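Local coordinates for molybdopterin-guanine dinucleotide biosynthesis adapter protein (Escherichia coli, PDB 1NP6) that binds GTP, hydrolyses it weakly and may act as an adapter for efficient synthesis and use of the molybdopterin guanine dinucleotide cofactor, at residues C31-R36 against F164-M169. Residues are numbered along the deposited sequence; the frame is centred on the assembly and turned at random.
Sequences CARGIR and FVVEWM
In this P-loop NTPase fold, the Schellman turn that ends helix 19-32 brings Ile-35 against Val-166 and, more loosely, Met-169 of the C-terminal helix 158-170, an example of how a helix terminus can present an apolar residue to a neighbouring helix. Gly-34 makes the turn with a positive phi of 91°, and its N donates to Cys-31 O at 3.1 Å, within a motif marked by two bonds back into the last helical turn. The chain then heads toward strand 37-42, an outermost strand of the parallel sheet within the chain, with the CB of Ile-35 directed at the second helix. Methyl meets methyl at the centre, where Ile-35 CD1 lies 3.5 Å from Val-166 CG2. On the isoleucine the longer branch does this, its CG1 anti to the carbonyl carbon (chi1 -70°), while CG2 comes no nearer than 4.5 Å to Met-169 CE. Arg-33 CD lies 4.4 Å from the same Val-166 CG2, a marginal contact. The arginine continues past the valine to salt bridges with Asp-163 and Glu-159, about one and two turns before Val-166 on the same helix. Met-169 in turn packs on Leu-103 and on Asp-102, a predicted GTP-binding residue that pairs with Arg-36 through a salt bridge and backbone hydrogen bonds. The two segments bury just 137 Å² between them, near the surface of the protein. Cohesion is therefore divided: a few methyl contacts join turn and helix, whereas the acidic partners of Arg-33 probably add the electrostatic part of the attachment.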
# COMPACT_ATOMS: atom_id res chain seq x y z
N CYS B 31 11.39 17.65 -6.59
CA CYS B 31 12.37 16.82 -5.91
C CYS B 31 13.77 17.44 -5.99
O CYS B 31 14.57 17.33 -5.05
CB CYS B 31 12.39 15.42 -6.52
SG CYS B 31 11.06 14.33 -6.00
N ALA B 32 14.06 18.11 -7.11
CA ALA B 32 15.36 18.77 -7.31
C ALA B 32 15.60 19.91 -6.31
O ALA B 32 16.74 20.18 -5.96
CB ALA B 32 15.49 19.28 -8.73
N ARG B 33 14.52 20.57 -5.87
CA ARG B 33 14.61 21.64 -4.87
C ARG B 33 14.61 21.13 -3.41
O ARG B 33 14.66 21.93 -2.46
CB ARG B 33 13.49 22.66 -5.08
CG ARG B 33 13.56 23.46 -6.37
CD ARG B 33 12.21 23.98 -6.83
NE ARG B 33 12.21 24.41 -8.23
CZ ARG B 33 12.35 25.66 -8.64
NH1 ARG B 33 12.50 26.64 -7.76
NH2 ARG B 33 12.33 25.95 -9.93
N GLY B 34 14.55 19.80 -3.26
CA GLY B 34 14.54 19.11 -1.98
C GLY B 34 13.14 18.86 -1.40
O GLY B 34 13.00 18.40 -0.27
N ILE B 35 12.10 19.19 -2.17
CA ILE B 35 10.73 18.87 -1.77
C ILE B 35 10.50 17.36 -1.91
O ILE B 35 10.88 16.77 -2.91
CB ILE B 35 9.70 19.64 -2.65
CG1 ILE B 35 9.74 21.14 -2.31
CG2 ILE B 35 8.27 19.06 -2.48
CD1 ILE B 35 9.70 22.03 -3.51
N ARG B 36 9.90 16.73 -0.90
CA ARG B 36 9.59 15.31 -1.01
C ARG B 36 8.09 15.16 -1.21
O ARG B 36 7.34 15.22 -0.24
CB ARG B 36 10.10 14.53 0.21
CG ARG B 36 11.58 14.80 0.58
CD ARG B 36 11.95 14.42 2.04
NE ARG B 36 11.32 15.30 3.03
CZ ARG B 36 11.21 15.04 4.33
NH1 ARG B 36 11.68 13.90 4.85
NH2 ARG B 36 10.62 15.93 5.13
N PHE B 164 6.06 28.58 -8.11
CA PHE B 164 4.76 29.03 -7.61
C PHE B 164 4.23 28.11 -6.51
O PHE B 164 3.59 28.56 -5.53
CB PHE B 164 3.75 29.16 -8.77
CG PHE B 164 2.35 29.51 -8.33
CD1 PHE B 164 1.95 30.83 -8.24
CD2 PHE B 164 1.44 28.50 -8.01
CE1 PHE B 164 0.66 31.16 -7.81
CE2 PHE B 164 0.15 28.82 -7.58
CZ PHE B 164 -0.23 30.15 -7.50
N VAL B 165 4.48 26.81 -6.67
CA VAL B 165 4.11 25.81 -5.67
C VAL B 165 4.92 26.01 -4.38
O VAL B 165 4.35 26.07 -3.30
CB VAL B 165 4.17 24.35 -6.20
CG1 VAL B 165 3.91 23.32 -5.09
CG2 VAL B 165 3.21 24.13 -7.38
N VAL B 166 6.24 26.14 -4.46
CA VAL B 166 7.01 26.49 -3.24
C VAL B 166 6.45 27.72 -2.46
O VAL B 166 6.30 27.69 -1.22
CB VAL B 166 8.51 26.69 -3.53
CG1 VAL B 166 9.26 27.11 -2.25
CG2 VAL B 166 9.10 25.43 -4.09
N GLU B 167 6.15 28.79 -3.19
CA GLU B 167 5.69 30.04 -2.61
C GLU B 167 4.32 29.89 -1.93
O GLU B 167 4.09 30.50 -0.89
CB GLU B 167 5.66 31.14 -3.66
CG GLU B 167 7.01 31.80 -3.83
CD GLU B 167 7.36 32.07 -5.28
OE1 GLU B 167 6.53 32.68 -5.99
OE2 GLU B 167 8.46 31.66 -5.71
N TRP B 168 3.44 29.09 -2.53
CA TRP B 168 2.17 28.70 -1.94
C TRP B 168 2.38 27.87 -0.67
O TRP B 168 1.68 28.07 0.33
CB TRP B 168 1.30 27.96 -2.97
CG TRP B 168 0.05 27.36 -2.36
CD1 TRP B 168 -1.13 28.02 -2.07
CD2 TRP B 168 -0.14 26.00 -1.95
NE1 TRP B 168 -2.03 27.14 -1.52
CE2 TRP B 168 -1.45 25.90 -1.42
CE3 TRP B 168 0.67 24.85 -1.96
CZ2 TRP B 168 -1.97 24.70 -0.92
CZ3 TRP B 168 0.16 23.66 -1.46
CH2 TRP B 168 -1.16 23.59 -0.96
N MET B 169 3.34 26.94 -0.71
CA MET B 169 3.65 26.09 0.44
C MET B 169 4.10 26.89 1.67
O MET B 169 3.74 26.57 2.81
CB MET B 169 4.71 25.03 0.09
CG MET B 169 4.19 23.83 -0.71
SD MET B 169 5.60 22.80 -1.36
CE MET B 169 5.97 21.91 0.09